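Local coordinates for HmuY protein (Prevotella intermedia, PDB 6R2H), which probably binds heme as a hemophore-like protein of the HmuY family, and is captured here in its apo form, at residues G83-T88 with N133-K138; N97-G102 with V155-F160; I71-T76 with V183-K188. One frame throughout, in Å; residues are numbered along the deposited sequence.

Contact 1. Residues G83-T88 with N133-K138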
loop_
_atom_site.group_PDB
_atom_site.type_symbol
_atom_site.label_atom_id
_atom_site.label_comp_id
_atom_site.label_asym_id
_atom_site.label_seq_id
_atom_site.Cartn_x
_atom_site.Cartn_y
_atom_site.Cartn_z
ATOM N N GLY A 83 -4.891 11.296 -1.955
ATOM C CA GLY A 83 -5.433 11.242 -0.609
ATOM C C GLY A 83 -4.413 11.657 0.456
ATOM O O GLY A 83 -3.202 11.677 0.212
ATOM N N GLU A 84 -4.938 11.995 1.644
ATOM C CA GLU A 84 -4.140 12.313 2.810
ATOM C C GLU A 84 -4.579 11.395 3.939
ATOM O O GLU A 84 -5.773 11.141 4.079
ATOM C CB GLU A 84 -4.384 13.763 3.215
ATOM C CG GLU A 84 -3.850 14.776 2.225
ATOM C CD GLU A 84 -4.141 16.213 2.610
ATOM O OE1 GLU A 84 -5.340 16.557 2.781
ATOM O OE2 GLU A 84 -3.161 16.979 2.751
ATOM N N VAL A 85 -3.611 10.916 4.733
ATOM C CA VAL A 85 -3.858 9.850 5.696
ATOM C C VAL A 85 -3.426 10.314 7.089
ATOM O O VAL A 85 -2.414 11.005 7.236
ATOM C CB VAL A 85 -3.140 8.540 5.303
ATOM C CG1 VAL A 85 -3.335 7.431 6.329
ATOM C CG2 VAL A 85 -3.552 8.068 3.920
ATOM N N LEU A 86 -4.219 9.922 8.096
ATOM C CA LEU A 86 -3.867 10.096 9.490
ATOM C C LEU A 86 -4.181 8.794 10.213
ATOM O O LEU A 86 -5.323 8.347 10.192
ATOM C CB LEU A 86 -4.694 11.241 10.089
ATOM C CG LEU A 86 -4.607 11.337 11.616
ATOM C CD1 LEU A 86 -3.266 11.921 12.061
ATOM C CD2 LEU A 86 -5.768 12.148 12.178
ATOM N N MET A 87 -3.163 8.207 10.850
ATOM C CA MET A 87 -3.362 7.077 11.737
ATOM C C MET A 87 -3.906 7.610 13.063
ATOM O O MET A 87 -3.180 8.253 13.810
ATOM C CB MET A 87 -2.039 6.341 11.960
ATOM C CG MET A 87 -2.190 5.067 12.763
ATOM S SD MET A 87 -0.640 4.164 13.054
ATOM C CE MET A 87 0.349 5.404 13.893
ATOM N N THR A 88 -5.199 7.390 13.336
ATOM C CA THR A 88 -5.817 7.946 14.536
ATOM C C THR A 88 -5.440 7.086 15.739
ATOM O O THR A 88 -4.769 6.059 15.577
ATOM C CB THR A 88 -7.348 8.012 14.433
ATOM O OG1 THR A 88 -7.842 6.701 14.711
ATOM C CG2 THR A 88 -7.851 8.495 13.087
ATOM N N ASN A 133 2.331 6.307 0.358
ATOM C CA ASN A 133 1.848 7.058 1.505
ATOM C C ASN A 133 2.451 6.464 2.772
ATOM O O ASN A 133 2.134 5.328 3.139
ATOM C CB ASN A 133 0.326 7.034 1.638
ATOM C CG ASN A 133 -0.150 7.986 2.713
ATOM O OD1 ASN A 133 -0.060 7.690 3.907
ATOM N ND2 ASN A 133 -0.651 9.136 2.290
ATOM N N GLY A 134 3.296 7.264 3.437
ATOM C CA GLY A 134 4.088 6.803 4.564
ATOM C C GLY A 134 3.223 6.426 5.766
ATOM O O GLY A 134 3.518 5.457 6.466
ATOM N N GLU A 135 2.156 7.208 5.997
ATOM C CA GLU A 135 1.266 7.008 7.132
ATOM C C GLU A 135 0.504 5.697 6.963
ATOM O O GLU A 135 0.510 4.856 7.856
ATOM C CB GLU A 135 0.322 8.205 7.283
ATOM C CG GLU A 135 -0.402 8.277 8.615
ATOM C CD GLU A 135 0.417 8.680 9.828
ATOM O OE1 GLU A 135 1.659 8.683 9.733
ATOM O OE2 GLU A 135 -0.201 8.947 10.876
ATOM N N MET A 136 -0.162 5.527 5.818
ATOM C CA MET A 136 -0.944 4.319 5.630
ATOM C C MET A 136 -0.027 3.098 5.715
ATOM O O MET A 136 -0.455 2.033 6.163
ATOM C CB MET A 136 -1.702 4.307 4.303
ATOM C CG MET A 136 -2.641 3.113 4.208
ATOM S SD MET A 136 -3.994 3.372 3.052
ATOM C CE MET A 136 -5.101 4.308 4.108
ATOM N N GLY A 137 1.232 3.288 5.298
ATOM C CA GLY A 137 2.258 2.260 5.334
ATOM C C GLY A 137 2.430 1.668 6.730
ATOM O O GLY A 137 2.941 0.561 6.865
ATOM N N LYS A 138 1.952 2.383 7.757
ATOM C CA LYS A 138 2.104 1.950 9.135
ATOM C C LYS A 138 1.094 0.865 9.508
ATOM O O LYS A 138 1.084 0.401 10.648
ATOM C CB LYS A 138 1.959 3.137 10.092
ATOM C CG LYS A 138 3.083 4.164 10.078
ATOM C CD LYS A 138 2.728 5.348 10.936
ATOM C CE LYS A 138 3.708 6.495 10.842
ATOM N NZ LYS A 138 3.519 7.431 11.979
#

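Contact 2. Residues N97-G102 with V155-F160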
loop_
_atom_site.group_PDB
_atom_site.type_symbol
_atom_site.label_atom_id
_atom_site.label_comp_id
_atom_site.label_asym_id
_atom_site.label_seq_id
_atom_site.Cartn_x
_atom_site.Cartn_y
_atom_site.Cartn_z
ATOM N N ASN A 97 -17.300 7.832 13.179
ATOM C CA ASN A 97 -18.141 7.962 11.996
ATOM C C ASN A 97 -17.833 9.225 11.200
ATOM O O ASN A 97 -18.493 9.500 10.205
ATOM C CB ASN A 97 -19.631 7.939 12.343
ATOM C CG ASN A 97 -20.169 6.532 12.452
ATOM O OD1 ASN A 97 -20.417 5.875 11.435
ATOM N ND2 ASN A 97 -20.341 6.066 13.681
ATOM N N ALA A 98 -16.841 9.988 11.658
ATOM C CA ALA A 98 -16.335 11.120 10.904
ATOM C C ALA A 98 -14.826 11.202 11.117
ATOM O O ALA A 98 -14.305 10.660 12.094
ATOM C CB ALA A 98 -17.033 12.380 11.352
ATOM N N LEU A 99 -14.141 11.889 10.195
ATOM C CA LEU A 99 -12.711 12.122 10.270
ATOM C C LEU A 99 -12.420 13.166 11.345
ATOM O O LEU A 99 -13.072 14.209 11.389
ATOM C CB LEU A 99 -12.244 12.621 8.903
ATOM C CG LEU A 99 -11.834 11.543 7.907
ATOM C CD1 LEU A 99 -13.001 10.638 7.576
ATOM C CD2 LEU A 99 -11.296 12.188 6.650
ATOM N N PRO A 100 -11.465 12.897 12.267
ATOM C CA PRO A 100 -11.029 13.904 13.234
ATOM C C PRO A 100 -10.013 14.871 12.635
ATOM O O PRO A 100 -9.458 14.609 11.568
ATOM C CB PRO A 100 -10.351 13.043 14.302
ATOM C CG PRO A 100 -9.779 11.884 13.525
ATOM C CD PRO A 100 -10.806 11.594 12.452
ATOM N N ALA A 101 -9.782 15.991 13.330
ATOM C CA ALA A 101 -8.722 16.912 12.949
ATOM C C ALA A 101 -7.374 16.308 13.343
ATOM O O ALA A 101 -7.303 15.474 14.249
ATOM C CB ALA A 101 -8.942 18.266 13.574
ATOM N N GLY A 102 -6.320 16.726 12.633
ATOM C CA GLY A 102 -4.974 16.238 12.894
ATOM C C GLY A 102 -4.050 16.440 11.695
ATOM O O GLY A 102 -4.384 17.178 10.772
ATOM N N VAL A 155 -7.522 2.794 13.606
ATOM C CA VAL A 155 -8.319 3.239 12.476
ATOM C C VAL A 155 -7.525 4.317 11.745
ATOM O O VAL A 155 -7.038 5.249 12.374
ATOM C CB VAL A 155 -9.717 3.738 12.902
ATOM C CG1 VAL A 155 -10.494 4.283 11.714
ATOM C CG2 VAL A 155 -10.526 2.652 13.602
ATOM N N PHE A 156 -7.384 4.156 10.427
ATOM C CA PHE A 156 -6.767 5.160 9.580
ATOM C C PHE A 156 -7.867 6.028 8.973
ATOM O O PHE A 156 -8.849 5.507 8.451
ATOM C CB PHE A 156 -5.941 4.495 8.472
ATOM C CG PHE A 156 -4.693 3.814 8.960
ATOM C CD1 PHE A 156 -4.747 2.555 9.535
ATOM C CD2 PHE A 156 -3.463 4.449 8.857
ATOM C CE1 PHE A 156 -3.592 1.941 9.995
ATOM C CE2 PHE A 156 -2.310 3.840 9.325
ATOM C CZ PHE A 156 -2.377 2.586 9.888
ATOM N N ALA A 157 -7.676 7.351 9.022
ATOM C CA ALA A 157 -8.561 8.311 8.383
ATOM C C ALA A 157 -7.941 8.764 7.066
ATOM O O ALA A 157 -6.750 9.054 7.027
ATOM C CB ALA A 157 -8.773 9.484 9.308
ATOM N N VAL A 158 -8.757 8.805 5.997
ATOM C CA VAL A 158 -8.322 9.171 4.649
ATOM C C VAL A 158 -9.282 10.210 4.054
ATOM O O VAL A 158 -10.481 9.939 3.945
ATOM C CB VAL A 158 -8.213 7.945 3.715
ATOM C CG1 VAL A 158 -7.272 8.208 2.553
ATOM C CG2 VAL A 158 -7.769 6.698 4.454
ATOM N N LYS A 159 -8.727 11.376 3.671
ATOM C CA LYS A 159 -9.407 12.463 2.979
ATOM C C LYS A 159 -8.946 12.459 1.522
ATOM O O LYS A 159 -7.740 12.469 1.266
ATOM C CB LYS A 159 -8.838 13.819 3.420
ATOM C CG LYS A 159 -9.334 14.482 4.697
ATOM C CD LYS A 159 -8.277 15.465 5.211
ATOM C CE LYS A 159 -8.765 16.564 6.137
ATOM N NZ LYS A 159 -9.161 17.779 5.375
ATOM N N PHE A 160 -9.897 12.506 0.580
ATOM C CA PHE A 160 -9.551 12.566 -0.834
ATOM C C PHE A 160 -9.897 13.942 -1.406
ATOM O O PHE A 160 -10.884 14.560 -1.008
ATOM C CB PHE A 160 -10.241 11.445 -1.615
ATOM C CG PHE A 160 -9.925 10.051 -1.131
ATOM C CD1 PHE A 160 -8.734 9.422 -1.478
ATOM C CD2 PHE A 160 -10.824 9.367 -0.317
ATOM C CE1 PHE A 160 -8.458 8.149 -1.000
ATOM C CE2 PHE A 160 -10.545 8.093 0.152
ATOM C CZ PHE A 160 -9.366 7.479 -0.205
#

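Contact 3. Residues I71-T76 with V183-K188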
loop_
_atom_site.group_PDB
_atom_site.type_symbol
_atom_site.label_atom_id
_atom_site.label_comp_id
_atom_site.label_asym_id
_atom_site.label_seq_id
_atom_site.Cartn_x
_atom_site.Cartn_y
_atom_site.Cartn_z
ATOM N N ILE A 71 -7.319 3.651 -2.994
ATOM C CA ILE A 71 -6.079 3.204 -2.375
ATOM C C ILE A 71 -5.566 1.969 -3.115
ATOM O O ILE A 71 -6.333 1.260 -3.777
ATOM C CB ILE A 71 -6.220 2.946 -0.857
ATOM C CG1 ILE A 71 -7.141 1.759 -0.550
ATOM C CG2 ILE A 71 -6.638 4.207 -0.132
ATOM C CD1 ILE A 71 -7.265 1.393 0.916
ATOM N N ALA A 72 -4.258 1.715 -2.956
ATOM C CA ALA A 72 -3.571 0.654 -3.674
ATOM C C ALA A 72 -2.490 0.039 -2.790
ATOM O O ALA A 72 -1.911 0.718 -1.942
ATOM C CB ALA A 72 -3.027 1.172 -4.989
ATOM N N PHE A 73 -2.241 -1.255 -3.014
ATOM C CA PHE A 73 -1.287 -2.020 -2.232
ATOM C C PHE A 73 -0.337 -2.784 -3.149
ATOM O O PHE A 73 -0.746 -3.349 -4.162
ATOM C CB PHE A 73 -1.991 -2.931 -1.222
ATOM C CG PHE A 73 -2.768 -2.184 -0.166
ATOM C CD1 PHE A 73 -2.141 -1.750 0.995
ATOM C CD2 PHE A 73 -4.114 -1.887 -0.344
ATOM C CE1 PHE A 73 -2.848 -1.059 1.973
ATOM C CE2 PHE A 73 -4.820 -1.198 0.634
ATOM C CZ PHE A 73 -4.184 -0.773 1.782
ATOM N N HIS A 74 0.942 -2.740 -2.768
ATOM C CA HIS A 74 2.009 -3.540 -3.341
ATOM C C HIS A 74 2.736 -4.242 -2.196
ATOM O O HIS A 74 3.504 -3.610 -1.471
ATOM C CB HIS A 74 2.972 -2.650 -4.154
ATOM C CG HIS A 74 4.291 -3.302 -4.421
ATOM N ND1 HIS A 74 5.406 -3.086 -3.629
ATOM C CD2 HIS A 74 4.682 -4.170 -5.380
ATOM C CE1 HIS A 74 6.425 -3.782 -4.099
ATOM N NE2 HIS A 74 6.007 -4.453 -5.173
ATOM N N ILE A 75 2.494 -5.549 -2.050
ATOM C CA ILE A 75 2.948 -6.288 -0.881
ATOM C C ILE A 75 2.367 -5.588 0.351
ATOM O O ILE A 75 1.174 -5.747 0.618
ATOM C CB ILE A 75 4.481 -6.480 -0.870
ATOM C CG1 ILE A 75 4.998 -7.038 -2.203
ATOM C CG2 ILE A 75 4.922 -7.343 0.309
ATOM C CD1 ILE A 75 4.389 -8.354 -2.607
ATOM N N THR A 76 3.160 -4.766 1.049
ATOM C CA THR A 76 2.652 -4.046 2.213
ATOM C C THR A 76 2.745 -2.538 2.003
ATOM O O THR A 76 2.260 -1.777 2.839
ATOM C CB THR A 76 3.267 -4.504 3.547
ATOM O OG1 THR A 76 4.678 -4.289 3.533
ATOM C CG2 THR A 76 3.007 -5.959 3.863
ATOM N N VAL A 183 -4.029 -8.694 2.057
ATOM C CA VAL A 183 -4.496 -7.425 2.585
ATOM C C VAL A 183 -5.970 -7.631 2.920
ATOM O O VAL A 183 -6.744 -8.050 2.057
ATOM C CB VAL A 183 -4.290 -6.269 1.579
ATOM C CG1 VAL A 183 -5.104 -5.023 1.920
ATOM C CG2 VAL A 183 -2.825 -5.912 1.339
ATOM N N SER A 184 -6.329 -7.374 4.184
ATOM C CA SER A 184 -7.688 -7.513 4.683
ATOM C C SER A 184 -8.000 -6.349 5.623
ATOM O O SER A 184 -7.168 -6.030 6.467
ATOM C CB SER A 184 -7.820 -8.807 5.403
ATOM O OG SER A 184 -9.179 -9.083 5.665
ATOM N N PHE A 185 -9.167 -5.702 5.466
ATOM C CA PHE A 185 -9.575 -4.630 6.366
ATOM C C PHE A 185 -11.087 -4.434 6.360
ATOM O O PHE A 185 -11.781 -4.875 5.448
ATOM C CB PHE A 185 -8.906 -3.301 6.004
ATOM C CG PHE A 185 -9.081 -2.842 4.574
ATOM C CD1 PHE A 185 -10.190 -2.090 4.195
ATOM C CD2 PHE A 185 -8.126 -3.144 3.612
ATOM C CE1 PHE A 185 -10.349 -1.647 2.888
ATOM C CE2 PHE A 185 -8.283 -2.702 2.307
ATOM C CZ PHE A 185 -9.389 -1.951 1.948
ATOM N N ASP A 186 -11.576 -3.756 7.401
ATOM C CA ASP A 186 -12.938 -3.247 7.446
ATOM C C ASP A 186 -12.874 -1.738 7.304
ATOM O O ASP A 186 -11.855 -1.136 7.653
ATOM C CB ASP A 186 -13.635 -3.586 8.763
ATOM C CG ASP A 186 -13.678 -5.074 9.054
ATOM O OD1 ASP A 186 -13.847 -5.851 8.095
ATOM O OD2 ASP A 186 -13.518 -5.442 10.230
ATOM N N TYR A 187 -13.967 -1.147 6.803
ATOM C CA TYR A 187 -13.950 0.275 6.517
ATOM C C TYR A 187 -15.349 0.873 6.411
ATOM O O TYR A 187 -16.325 0.186 6.128
ATOM C CB TYR A 187 -13.218 0.540 5.204
ATOM C CG TYR A 187 -13.879 0.020 3.952
ATOM C CD1 TYR A 187 -13.732 -1.305 3.576
ATOM C CD2 TYR A 187 -14.598 0.863 3.108
ATOM C CE1 TYR A 187 -14.291 -1.784 2.406
ATOM C CE2 TYR A 187 -15.165 0.398 1.932
ATOM C CZ TYR A 187 -15.009 -0.933 1.581
ATOM O OH TYR A 187 -15.560 -1.426 0.430
ATOM N N LYS A 188 -15.407 2.188 6.609
ATOM C CA LYS A 188 -16.611 2.941 6.349
ATOM C C LYS A 188 -16.259 3.947 5.270
ATOM O O LYS A 188 -15.219 4.595 5.347
ATOM C CB LYS A 188 -17.080 3.672 7.610
ATOM C CG LYS A 188 -17.494 2.782 8.775
ATOM C CD LYS A 188 -18.068 3.586 9.936
ATOM C CE LYS A 188 -18.382 2.748 11.156
ATOM N NZ LYS A 188 -18.806 3.583 12.302
#

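Contact 1. Residues G83-T88 with N133-K138
Val-85, Glu-135 and Met-87 carry most of this contact, in which strand 83-87 meets the loop that follows strand 124-132. Glu-135 reaches the strand with its chain bent at CD (chi2 73°), and its OE2 accepts a hydrogen bond from the backbone N of Met-87 at 3.1 Å. The bond is nearly straight (N-H...O angle 164°) and uses the anti lone pair of OE2, turned away from OE1. Glu-135 OE1 forms a salt bridge to Lys-138 NZ at 3.2 Å, weak as a hydrogen bond. Lys-138 also lends its aliphatic part: the CE methyl of Met-87 lies 3.8 Å from Lys-138 CD, the two side chains crossing at about a right angle. Val-85 offers its CG1 to Glu-135 CG at 3.8 Å, while its CG2 rests against the amide of Asn-133, 3.5 Å from ND2. Asn-133 OD1 accepts a hydrogen bond from the backbone N of Met-136 at 2.9 Å in an Asx motif, and ND2 donates to Val-105 O and Asp-107 OD1. A long, flexible acid suits this place because one oxygen can accept a hydrogen bond from a strand N-H while the other meets a lysine, whose charge probably steadies the ionised form.

Contact 2. Residues N97-G102 with V155-F160
Leu-99 and Ala-157 form the apolar centre of this contact, where the loop 97-102 lies across strand 155-160. Leu-99 CG sits 3.9 Å from Ala-157 CB, and Pro-100 adds a looser touch from the same loop, its ring carbon CD 4.3 Å from that methyl. The small alanine suits its place: its short side chain points at the loop and lets the branch point of the leucine come down close to the strand. A second kind of contact sets carbon against the strand's own backbone and a charged neighbour's stem. Leu-99 CD2 lies 3.6 Å from the carbonyl O of Val-158 and equally 3.6 Å from Lys-159 CG, so this one methyl bridges main chain and side chain. Lys-159 has CG anti to its carbonyl carbon (chi1 -83°), which brings that methylene beside the leucine. Tyr-104 packs on both Leu-99 and Ala-157, and its hydroxyl is hydrogen-bonded to Pro-100 O; Ala-165 and Leu-167 of the adjoining strand also meet Leu-99. No hydrogen bond joins the two segments directly, so the loop is held against this strand by dispersion and by the burial of apolar surface, with its polar ties made to other parts of the chain.

Contact 3. Residues I71-T76 with V183-K188
Val-183 and Phe-73 fit together as a forked knob on a flat plate. The valine lays CG1 over one face of the phenylalanine ring, 4.1 Å from the centroid and 13° off the ring normal, a CH-pi contact displaced toward the rim on the side of CD2 and CE2. Its second branch, CG2, lies over the root of the ring, 4.0 Å from Phe-73 CB, so both methyls of the fork rest on the same face. Beta-branching serves well here, because it gives two methyls from one short stem. Phe-185 stands next to Val-183 CG1, which lies at the edge of its ring and in its plane, while Phe-185 CE2 approaches Phe-73 CE2 to 4.1 Å as the two aromatic side chains cross obliquely. From the opposing strand Ile-71 comes tip to tip with this ring, CD1 to Phe-185 CZ at 4.1 Å, the slim end of its ethyl arm abutting the far end of the Phe-185 ring. Phe-8 and Phe-170 meet Phe-185 from its own sheet, and Ile-19 and Ile-21 of strand 17-21 touch Phe-73 in the other. With strand axes 10.0 Å apart and running at 150°, and no hydrogen bonds between them, this is the face-to-face packing of two sheets, as in the hydrophobic core of a beta sandwich.

Along the chain, contacts 1 and 2 interlock, their segments alternating, and both are nested within the long loop closed by contact 3. Contacts 1 and 2 lie about 10 Å apart between centres and share the nine-stranded antiparallel sheet, where strands 83-87 and 155-160 are neighbours joined by a probable hydrogen bond from Ala-157 N to Leu-86 O. Contact 3, about 12 Å from contact 1 and 16 Å from contact 2 between centres, connects strand 181-190 of that sheet to strand 71-74 of the four-stranded one. Met-136 and Phe-160 both touch Ile-71, linking the three regions. Together, two loops packed on the large sheet and one inter-sheet core tie distant sequence into a single compact beta-rich body.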